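Local structure of oxidoreductase, Gfo/Idh/MocA family (Vibrio cholerae, 1XEA) at residues S146-H152 with T209-M215; V119-R124 with R291-H296; I160-F165 with A299-C303. The protein probably binds a nicotinamide adenine dinucleotide cofactor on its Rossmann domain and carries out oxidation or reduction of a substrate that is not established. All coordinates share one frame; numbering follows the deposited sequence.

Contact 1: S146-H152 with T209-M215; sequences SLRWEKH and TLLHASM
W149 is hydrogen-bonded to strand 209-215 through both its backbone N and its backbone O: its N gives a nearly straight bond to H212 O (2.9 Å, 173°), and its O takes S214 N at 2.9 Å. L147 N to L210 O and K151 N to S214 O continue the same parallel pattern, while H212 N reaches L147 O through a weaker, bent bond. The two segments run parallel inside the eight-stranded mixed sheet, where 146-152 lies between 209-216 and 223-230.

Side chains then pair across the strands. R148 and H212 run alongside each other, with CD of the arginine 3.8 Å from ND1 of the histidine and their flat groups turned 79° apart. K151 and the selenomethionine M215 also lie side by side, the methyl CE of M215 resting against K151 CD at 3.6 Å. H152 turns its ring edge to S214, whose OG, swung anti to its own backbone N (chi1 171°), is bonded to D201 on the neighbouring strand.

One step out, E150 gathers two partners from its own segment. Its OE2 pairs with R148 NE at 3.1 Å, and OE1 receives H152 NE2 on its anti lone pair. That carboxylate also forms a salt bridge with R148 of a second subunit. On the other face W149 packs on helix 160-175, and its NE1 bonds to E224. The R148-E150 face of the sheet thus meets the second subunit, where E150 probably offsets the R148 charges gathered there, whereas the W149 face belongs to the interior.

Contact 2: V119-R124 with R291-H296; sequences VGFNRR and RNLASH
V119 sits on the outermost strand of the Rossmann sheet, F121 in the loop that follows and R124 in a 3-10 segment, and all three meet one side of helix 286-311, the CA atoms of V119 and N292 lying 7.1 Å apart. Strand 117-120 is the last in this parallel five-stranded sheet, and the contact fastens it to the long C-terminal helix.

The two arginines approach from opposite directions and slide past each other, both extended from CG to NE. The R124 guanidinium lies flat on that of R291, centres 4.0 Å apart and planes at 27°. Both guanidinium groups are drawn to D173 OD1 of helix 160-175, which pairs with R124 NH2 and R291 NE and probably balances their charge. On the face of the R124 guanidinium opposite R291 lies CD1 of F121, so the group is sandwiched.

N292 reaches both R124 and F121. Its OD1 takes R124 NH2 at 3.2 Å, the donor standing about 50° out of the carbonyl plane, with a weaker bond from NH1. The same oxygen comes in the plane of the F121 ring to its edge, 3.3 Å from CE1, and lies beside V119 CB.

Next along the helix, H296 brings its CE1 to F121 CZ at 3.6 Å, the rings meeting obliquely. The ring is fixed at both nitrogens: ND1 donates to N292 O one turn back in the helix at 2.8 Å, and NE2 bonds to the backbone N of L96. At the far end of the arginine pair, a water accepts from R291 NH2 at 3.2 Å and donates to R123 O.

Contact 3: I160-F165 with A299-C303; sequences IRTFVF and AEAIC
The F165 ring carries the methyl of A299 over one face, CB standing 4.1 Å from the ring centroid in a CH-pi contact, while C303 SG and E300 CG come to its edge in the plane of the ring. The sulfur sits 3.8 Å from F165 CE1, an edge-on sulfur-aromatic contact. A second flat group, the R161 guanidinium, has the same C303 SG over one face and E300 OE2 near its plane, at the edge.

That carboxylate oxygen is shared by both terminal nitrogens of R161. NH1 bonds to E300 OE2 at 2.9 Å, almost along the C-O axis, and NH2 makes a weak second bond to it. Guanidinium and carboxylate are turned 52° apart, so the pair is not the flat, two-by-two arrangement of a bidentate salt bridge. R161 gets there by bending at chi2 (-84°) and again at chi3, which brings the chain back from the flank of its helix. The other oxygen of E300, OE1, is taken by Q304 NE2 in the next turn.

These are two helices packed roughly antiparallel, their local axes at 151° and 9.7 Å apart at closest approach. C303 is a knob into a hole: its side chain sits among I160, R161, V164 and F165. Within that hole SG rests 3.6 Å from V164 CB and 3.9 Å from I160 CG2. One turn earlier, A299 CB meets V164 CG1 at 3.8 Å, and so V164 is covered by two successive turns of the partner helix. I302, on the flank toward strand 196-206, packs its side chain on L200 and V202, and on F168 and L172 of helix 160-175.

From the N terminus, the parallel sheet has its last strand at 117-120, and contact 2 opens there. After two short helices the chain forms strand 146-152 and then helix 160-175; the strand opens contact 1 and the helix contact 3. Contact 1 closes first, at strand 209-216, nested inside the loop of contact 2. Contact 2 closes next, at 291-296, and contact 3 just after it, at 299-303, on the same helix, and their loops cross; that of contact 3 also crosses contact 1. R123 packs on W149 and K151, and M215 touches F163, so the segment after the edge strand, the helix pair and the large sheet are tied to one another.

Contact 1: S146-H152 with T209-M215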
loop_
_atom_site.group_PDB
_atom_site.type_symbol
_atom_site.label_atom_id
_atom_site.label_comp_id
_atom_site.label_asym_id
_atom_site.label_seq_id
_atom_site.Cartn_x
_atom_site.Cartn_y
_atom_site.Cartn_z
ATOM N N SER A 146 -18.860 9.714 -11.754
ATOM C CA SER A 146 -17.648 10.503 -11.920
ATOM C C SER A 146 -16.506 9.611 -12.415
ATOM O O SER A 146 -16.494 8.401 -12.180
ATOM C CB SER A 146 -17.268 11.194 -10.598
ATOM O OG SER A 146 -16.272 10.477 -9.884
ATOM N N LEU A 147 -15.566 10.217 -13.126
ATOM C CA LEU A 147 -14.410 9.511 -13.653
ATOM C C LEU A 147 -13.275 10.528 -13.768
ATOM O O LEU A 147 -13.401 11.525 -14.479
ATOM C CB LEU A 147 -14.718 8.905 -15.029
ATOM C CG LEU A 147 -13.536 8.252 -15.766
ATOM C CD1 LEU A 147 -13.091 7.010 -15.022
ATOM C CD2 LEU A 147 -13.919 7.919 -17.193
ATOM N N ARG A 148 -12.178 10.281 -13.060
ATOM C CA ARG A 148 -11.037 11.183 -13.073
ATOM C C ARG A 148 -9.796 10.477 -13.573
ATOM O O ARG A 148 -9.362 9.467 -13.014
ATOM C CB ARG A 148 -10.775 11.727 -11.667
ATOM C CG ARG A 148 -9.535 12.599 -11.553
ATOM C CD ARG A 148 -9.448 13.240 -10.179
ATOM N NE ARG A 148 -9.168 12.279 -9.126
ATOM C CZ ARG A 148 -9.577 12.407 -7.866
ATOM N NH1 ARG A 148 -10.297 13.464 -7.496
ATOM N NH2 ARG A 148 -9.259 11.471 -6.975
ATOM N N TRP A 149 -9.209 11.019 -14.628
ATOM C CA TRP A 149 -8.011 10.431 -15.186
ATOM C C TRP A 149 -6.837 11.386 -14.931
ATOM O O TRP A 149 -6.820 12.498 -15.443
ATOM C CB TRP A 149 -8.225 10.205 -16.685
ATOM C CG TRP A 149 -7.360 9.126 -17.244
ATOM C CD1 TRP A 149 -5.994 9.129 -17.325
ATOM C CD2 TRP A 149 -7.789 7.865 -17.748
ATOM N NE1 TRP A 149 -5.550 7.951 -17.847
ATOM C CE2 TRP A 149 -6.630 7.153 -18.119
ATOM C CE3 TRP A 149 -9.042 7.261 -17.927
ATOM C CZ2 TRP A 149 -6.685 5.865 -18.655
ATOM C CZ3 TRP A 149 -9.091 5.985 -18.460
ATOM C CH2 TRP A 149 -7.919 5.303 -18.818
ATOM N N GLU A 150 -5.880 10.960 -14.115
ATOM C CA GLU A 150 -4.700 11.760 -13.808
ATOM C C GLU A 150 -3.475 11.128 -14.479
ATOM O O GLU A 150 -3.269 9.915 -14.409
ATOM C CB GLU A 150 -4.463 11.803 -12.295
ATOM C CG GLU A 150 -5.594 12.429 -11.487
ATOM C CD GLU A 150 -5.312 12.474 -9.986
ATOM O OE1 GLU A 150 -4.296 13.084 -9.582
ATOM O OE2 GLU A 150 -6.114 11.899 -9.212
ATOM N N LYS A 151 -2.670 11.951 -15.135
ATOM C CA LYS A 151 -1.459 11.466 -15.777
ATOM C C LYS A 151 -0.439 12.557 -15.554
ATOM O O LYS A 151 -0.475 13.591 -16.222
ATOM C CB LYS A 151 -1.676 11.252 -17.269
ATOM C CG LYS A 151 -0.538 10.505 -17.940
ATOM C CD LYS A 151 -0.780 10.353 -19.434
ATOM C CE LYS A 151 0.252 9.432 -20.057
ATOM N NZ LYS A 151 1.638 9.912 -19.811
ATOM N N HIS A 152 0.469 12.328 -14.613
ATOM C CA HIS A 152 1.466 13.331 -14.280
ATOM C C HIS A 152 2.881 12.915 -14.664
ATOM O O HIS A 152 3.166 11.731 -14.833
ATOM C CB HIS A 152 1.411 13.651 -12.776
ATOM C CG HIS A 152 0.028 13.914 -12.250
ATOM N ND1 HIS A 152 -0.963 14.509 -13.002
ATOM C CD2 HIS A 152 -0.516 13.689 -11.030
ATOM C CE1 HIS A 152 -2.057 14.636 -12.271
ATOM N NE2 HIS A 152 -1.811 14.147 -11.069
ATOM N N THR A 209 -22.908 12.607 -14.812
ATOM C CA THR A 209 -21.530 12.152 -14.788
ATOM C C THR A 209 -20.538 13.297 -14.830
ATOM O O THR A 209 -20.643 14.180 -15.670
ATOM C CB THR A 209 -21.250 11.234 -15.982
ATOM O OG1 THR A 209 -22.230 10.188 -16.018
ATOM C CG2 THR A 209 -19.861 10.627 -15.865
ATOM N N LEU A 210 -19.575 13.288 -13.924
ATOM C CA LEU A 210 -18.580 14.337 -13.919
ATOM C C LEU A 210 -17.282 13.760 -14.466
ATOM O O LEU A 210 -16.722 12.815 -13.899
ATOM C CB LEU A 210 -18.380 14.870 -12.504
ATOM C CG LEU A 210 -17.272 15.918 -12.307
ATOM C CD1 LEU A 210 -17.656 17.262 -12.904
ATOM C CD2 LEU A 210 -17.015 16.060 -10.816
ATOM N N LEU A 211 -16.828 14.323 -15.585
ATOM C CA LEU A 211 -15.606 13.893 -16.264
ATOM C C LEU A 211 -14.457 14.830 -15.905
ATOM O O LEU A 211 -14.660 16.033 -15.751
ATOM C CB LEU A 211 -15.848 13.874 -17.775
ATOM C CG LEU A 211 -17.058 13.017 -18.159
ATOM C CD1 LEU A 211 -17.206 12.911 -19.669
ATOM C CD2 LEU A 211 -16.880 11.640 -17.560
ATOM N N HIS A 212 -13.252 14.285 -15.770
ATOM C CA HIS A 212 -12.106 15.105 -15.384
ATOM C C HIS A 212 -10.770 14.572 -15.886
ATOM O O HIS A 212 -10.399 13.428 -15.613
ATOM C CB HIS A 212 -12.066 15.225 -13.855
ATOM C CG HIS A 212 -11.001 16.146 -13.334
ATOM N ND1 HIS A 212 -10.747 16.300 -11.986
ATOM C CD2 HIS A 212 -10.135 16.970 -13.972
ATOM C CE1 HIS A 212 -9.774 17.178 -11.817
ATOM N NE2 HIS A 212 -9.385 17.599 -13.007
ATOM N N ALA A 213 -10.049 15.418 -16.618
ATOM C CA ALA A 213 -8.737 15.067 -17.154
ATOM C C ALA A 213 -7.746 15.996 -16.473
ATOM O O ALA A 213 -7.885 17.211 -16.527
ATOM C CB ALA A 213 -8.704 15.257 -18.662
ATOM N N SER A 214 -6.739 15.407 -15.843
ATOM C CA SER A 214 -5.752 16.157 -15.096
ATOM C C SER A 214 -4.329 15.732 -15.475
ATOM O O SER A 214 -4.002 14.541 -15.520
ATOM C CB SER A 214 -6.034 15.921 -13.610
ATOM O OG SER A 214 -5.037 16.420 -12.756
HETATM N N MSE A 215 -3.481 16.713 -15.762
HETATM C CA MSE A 215 -2.102 16.422 -16.112
HETATM C C MSE A 215 -1.175 17.466 -15.540
HETATM O O MSE A 215 -1.222 18.630 -15.934
HETATM C CB MSE A 215 -1.928 16.386 -17.623
HETATM C CG MSE A 215 -0.483 16.229 -18.061
HETATM SE SE MSE A 215 -0.328 15.838 -19.953
HETATM C CE MSE A 215 -0.729 13.949 -19.878
#

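Contact 2: V119-R124 with R291-H296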
loop_
_atom_site.group_PDB
_atom_site.type_symbol
_atom_site.label_atom_id
_atom_site.label_comp_id
_atom_site.label_asym_id
_atom_site.label_seq_id
_atom_site.Cartn_x
_atom_site.Cartn_y
_atom_site.Cartn_z
ATOM N N VAL A 119 -7.925 5.700 -35.099
ATOM C CA VAL A 119 -6.947 6.480 -34.342
ATOM C C VAL A 119 -6.449 5.645 -33.155
ATOM O O VAL A 119 -7.237 4.991 -32.473
ATOM C CB VAL A 119 -7.554 7.802 -33.817
ATOM C CG1 VAL A 119 -6.498 8.580 -33.065
ATOM C CG2 VAL A 119 -8.095 8.634 -34.977
ATOM N N GLY A 120 -5.143 5.686 -32.911
ATOM C CA GLY A 120 -4.559 4.911 -31.832
ATOM C C GLY A 120 -4.643 5.461 -30.423
ATOM O O GLY A 120 -3.756 6.185 -29.976
ATOM N N PHE A 121 -5.704 5.098 -29.715
ATOM C CA PHE A 121 -5.907 5.533 -28.340
ATOM C C PHE A 121 -5.909 4.292 -27.456
ATOM O O PHE A 121 -6.973 3.793 -27.079
ATOM C CB PHE A 121 -7.250 6.236 -28.213
ATOM C CG PHE A 121 -7.275 7.629 -28.771
ATOM C CD1 PHE A 121 -8.121 7.949 -29.834
ATOM C CD2 PHE A 121 -6.537 8.647 -28.164
ATOM C CE1 PHE A 121 -8.239 9.263 -30.280
ATOM C CE2 PHE A 121 -6.643 9.967 -28.598
ATOM C CZ PHE A 121 -7.498 10.276 -29.656
ATOM N N ASN A 122 -4.719 3.809 -27.113
ATOM C CA ASN A 122 -4.597 2.606 -26.304
ATOM C C ASN A 122 -5.341 2.652 -24.962
ATOM O O ASN A 122 -5.844 1.630 -24.500
ATOM C CB ASN A 122 -3.118 2.259 -26.088
ATOM C CG ASN A 122 -2.426 3.193 -25.123
ATOM O OD1 ASN A 122 -1.800 2.741 -24.169
ATOM N ND2 ASN A 122 -2.522 4.496 -25.365
ATOM N N ARG A 123 -5.437 3.828 -24.352
ATOM C CA ARG A 123 -6.123 3.954 -23.076
ATOM C C ARG A 123 -7.626 3.689 -23.162
ATOM O O ARG A 123 -8.353 3.955 -22.206
ATOM C CB ARG A 123 -5.871 5.339 -22.478
ATOM C CG ARG A 123 -4.936 5.348 -21.299
ATOM C CD ARG A 123 -4.011 6.550 -21.336
ATOM N NE ARG A 123 -2.855 6.307 -22.193
ATOM C CZ ARG A 123 -1.607 6.202 -21.748
ATOM N NH1 ARG A 123 -1.338 6.325 -20.456
ATOM N NH2 ARG A 123 -0.625 5.956 -22.598
ATOM N N ARG A 124 -8.112 3.193 -24.298
ATOM C CA ARG A 124 -9.542 2.870 -24.417
ATOM C C ARG A 124 -9.694 1.359 -24.343
ATOM O O ARG A 124 -10.806 0.846 -24.271
ATOM C CB ARG A 124 -10.123 3.314 -25.758
ATOM C CG ARG A 124 -10.310 4.798 -25.941
ATOM C CD ARG A 124 -11.049 5.064 -27.252
ATOM N NE ARG A 124 -10.945 6.471 -27.625
ATOM C CZ ARG A 124 -11.281 6.967 -28.812
ATOM N NH1 ARG A 124 -11.752 6.163 -29.757
ATOM N NH2 ARG A 124 -11.127 8.265 -29.051
ATOM N N ARG A 291 -16.216 10.324 -31.475
ATOM C CA ARG A 291 -15.420 10.517 -30.272
ATOM C C ARG A 291 -14.037 10.985 -30.694
ATOM O O ARG A 291 -13.453 11.877 -30.077
ATOM C CB ARG A 291 -15.323 9.214 -29.468
ATOM C CG ARG A 291 -14.425 9.320 -28.240
ATOM C CD ARG A 291 -14.372 8.034 -27.423
ATOM N NE ARG A 291 -13.399 8.139 -26.333
ATOM C CZ ARG A 291 -13.240 7.231 -25.372
ATOM N NH1 ARG A 291 -13.989 6.140 -25.354
ATOM N NH2 ARG A 291 -12.332 7.417 -24.427
ATOM N N ASN A 292 -13.516 10.389 -31.759
ATOM C CA ASN A 292 -12.200 10.785 -32.248
ATOM C C ASN A 292 -12.207 12.280 -32.604
ATOM O O ASN A 292 -11.392 13.058 -32.100
ATOM C CB ASN A 292 -11.809 9.928 -33.451
ATOM C CG ASN A 292 -11.564 8.495 -33.062
ATOM O OD1 ASN A 292 -10.762 8.217 -32.182
ATOM N ND2 ASN A 292 -12.258 7.582 -33.697
ATOM N N LEU A 293 -13.143 12.681 -33.457
ATOM C CA LEU A 293 -13.251 14.072 -33.841
ATOM C C LEU A 293 -13.383 14.938 -32.616
ATOM O O LEU A 293 -12.600 15.856 -32.398
ATOM C CB LEU A 293 -14.466 14.280 -34.729
ATOM C CG LEU A 293 -14.211 13.771 -36.143
ATOM C CD1 LEU A 293 -15.525 13.656 -36.894
ATOM C CD2 LEU A 293 -13.249 14.712 -36.851
ATOM N N ALA A 294 -14.384 14.635 -31.806
ATOM C CA ALA A 294 -14.631 15.410 -30.604
ATOM C C ALA A 294 -13.372 15.628 -29.754
ATOM O O ALA A 294 -13.078 16.758 -29.345
ATOM C CB ALA A 294 -15.716 14.738 -29.776
ATOM N N SER A 295 -12.628 14.559 -29.486
ATOM C CA SER A 295 -11.420 14.687 -28.670
ATOM C C SER A 295 -10.366 15.599 -29.299
ATOM O O SER A 295 -9.676 16.347 -28.595
ATOM C CB SER A 295 -10.822 13.309 -28.376
ATOM O OG SER A 295 -11.744 12.536 -27.633
ATOM N N HIS A 296 -10.230 15.532 -30.617
ATOM C CA HIS A 296 -9.278 16.396 -31.275
ATOM C C HIS A 296 -9.863 17.796 -31.376
ATOM O O HIS A 296 -9.137 18.779 -31.291
ATOM C CB HIS A 296 -8.909 15.869 -32.662
ATOM C CG HIS A 296 -8.077 14.625 -32.631
ATOM N ND1 HIS A 296 -8.622 13.371 -32.471
ATOM C CD2 HIS A 296 -6.739 14.447 -32.722
ATOM C CE1 HIS A 296 -7.654 12.472 -32.468
ATOM N NE2 HIS A 296 -6.502 13.098 -32.619
HETATM O O HOH W 1 -11.200 5.583 -22.016
#

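Contact 3: I160-F165 with A299-C303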
loop_
_atom_site.group_PDB
_atom_site.type_symbol
_atom_site.label_atom_id
_atom_site.label_comp_id
_atom_site.label_asym_id
_atom_site.label_seq_id
_atom_site.Cartn_x
_atom_site.Cartn_y
_atom_site.Cartn_z
ATOM N N ILE A 160 2.269 24.658 -25.040
ATOM C CA ILE A 160 0.857 24.336 -25.122
ATOM C C ILE A 160 0.528 23.268 -26.146
ATOM O O ILE A 160 -0.021 22.228 -25.800
ATOM C CB ILE A 160 0.048 25.579 -25.446
ATOM C CG1 ILE A 160 0.369 26.659 -24.410
ATOM C CG2 ILE A 160 -1.436 25.242 -25.472
ATOM C CD1 ILE A 160 -0.296 27.973 -24.678
ATOM N N ARG A 161 0.865 23.522 -27.402
ATOM C CA ARG A 161 0.579 22.574 -28.467
ATOM C C ARG A 161 1.003 21.151 -28.158
ATOM O O ARG A 161 0.159 20.280 -27.979
ATOM C CB ARG A 161 1.249 23.025 -29.758
ATOM C CG ARG A 161 0.522 24.156 -30.457
ATOM C CD ARG A 161 -0.588 23.627 -31.324
ATOM N NE ARG A 161 -1.756 24.486 -31.262
ATOM C CZ ARG A 161 -2.829 24.331 -32.026
ATOM N NH1 ARG A 161 -2.874 23.346 -32.917
ATOM N NH2 ARG A 161 -3.864 25.150 -31.886
ATOM N N THR A 162 2.307 20.912 -28.112
ATOM C CA THR A 162 2.810 19.575 -27.846
ATOM C C THR A 162 2.158 18.955 -26.625
ATOM O O THR A 162 1.658 17.833 -26.672
ATOM C CB THR A 162 4.318 19.591 -27.615
ATOM O OG1 THR A 162 4.962 20.218 -28.729
ATOM C CG2 THR A 162 4.842 18.172 -27.469
ATOM N N PHE A 163 2.186 19.696 -25.526
ATOM C CA PHE A 163 1.607 19.250 -24.268
ATOM C C PHE A 163 0.191 18.717 -24.470
ATOM O O PHE A 163 -0.142 17.648 -23.977
ATOM C CB PHE A 163 1.595 20.426 -23.292
ATOM C CG PHE A 163 1.125 20.086 -21.902
ATOM C CD1 PHE A 163 2.010 20.145 -20.831
ATOM C CD2 PHE A 163 -0.216 19.846 -21.640
ATOM C CE1 PHE A 163 1.569 19.981 -19.527
ATOM C CE2 PHE A 163 -0.662 19.680 -20.334
ATOM C CZ PHE A 163 0.235 19.755 -19.278
ATOM N N VAL A 164 -0.634 19.453 -25.203
ATOM C CA VAL A 164 -2.001 19.021 -25.412
ATOM C C VAL A 164 -2.183 17.946 -26.465
ATOM O O VAL A 164 -2.723 16.882 -26.179
ATOM C CB VAL A 164 -2.921 20.198 -25.774
ATOM C CG1 VAL A 164 -4.348 19.709 -25.964
ATOM C CG2 VAL A 164 -2.881 21.247 -24.676
ATOM N N PHE A 165 -1.743 18.201 -27.686
ATOM C CA PHE A 165 -1.935 17.205 -28.726
ATOM C C PHE A 165 -1.124 15.925 -28.587
ATOM O O PHE A 165 -1.585 14.858 -28.985
ATOM C CB PHE A 165 -1.705 17.822 -30.105
ATOM C CG PHE A 165 -2.907 18.535 -30.647
ATOM C CD1 PHE A 165 -3.245 19.805 -30.194
ATOM C CD2 PHE A 165 -3.724 17.924 -31.583
ATOM C CE1 PHE A 165 -4.383 20.451 -30.666
ATOM C CE2 PHE A 165 -4.861 18.564 -32.057
ATOM C CZ PHE A 165 -5.187 19.829 -31.596
ATOM N N ALA A 299 -9.280 19.270 -27.989
ATOM C CA ALA A 299 -7.880 19.593 -27.793
ATOM C C ALA A 299 -7.580 20.924 -28.474
ATOM O O ALA A 299 -6.863 21.765 -27.932
ATOM C CB ALA A 299 -7.003 18.499 -28.370
ATOM N N GLU A 300 -8.131 21.110 -29.669
ATOM C CA GLU A 300 -7.934 22.345 -30.417
ATOM C C GLU A 300 -8.419 23.516 -29.580
ATOM O O GLU A 300 -7.685 24.481 -29.355
ATOM C CB GLU A 300 -8.725 22.300 -31.724
ATOM C CG GLU A 300 -7.857 22.198 -32.968
ATOM C CD GLU A 300 -6.931 23.386 -33.118
ATOM O OE1 GLU A 300 -7.435 24.532 -33.118
ATOM O OE2 GLU A 300 -5.704 23.170 -33.239
ATOM N N ALA A 301 -9.665 23.405 -29.120
ATOM C CA ALA A 301 -10.306 24.426 -28.305
ATOM C C ALA A 301 -9.458 24.770 -27.094
ATOM O O ALA A 301 -9.228 25.941 -26.794
ATOM C CB ALA A 301 -11.662 23.943 -27.860
ATOM N N ILE A 302 -8.986 23.743 -26.401
ATOM C CA ILE A 302 -8.169 23.953 -25.215
ATOM C C ILE A 302 -6.911 24.753 -25.536
ATOM O O ILE A 302 -6.583 25.715 -24.835
ATOM C CB ILE A 302 -7.794 22.600 -24.562
ATOM C CG1 ILE A 302 -9.076 21.911 -24.069
ATOM C CG2 ILE A 302 -6.813 22.821 -23.419
ATOM C CD1 ILE A 302 -8.896 20.491 -23.580
ATOM N N CYS A 303 -6.222 24.369 -26.607
ATOM C CA CYS A 303 -4.995 25.052 -27.024
ATOM C C CYS A 303 -5.200 26.532 -27.281
ATOM O O CYS A 303 -4.404 27.366 -26.851
ATOM C CB CYS A 303 -4.443 24.409 -28.292
ATOM S SG CYS A 303 -3.451 22.963 -27.987
#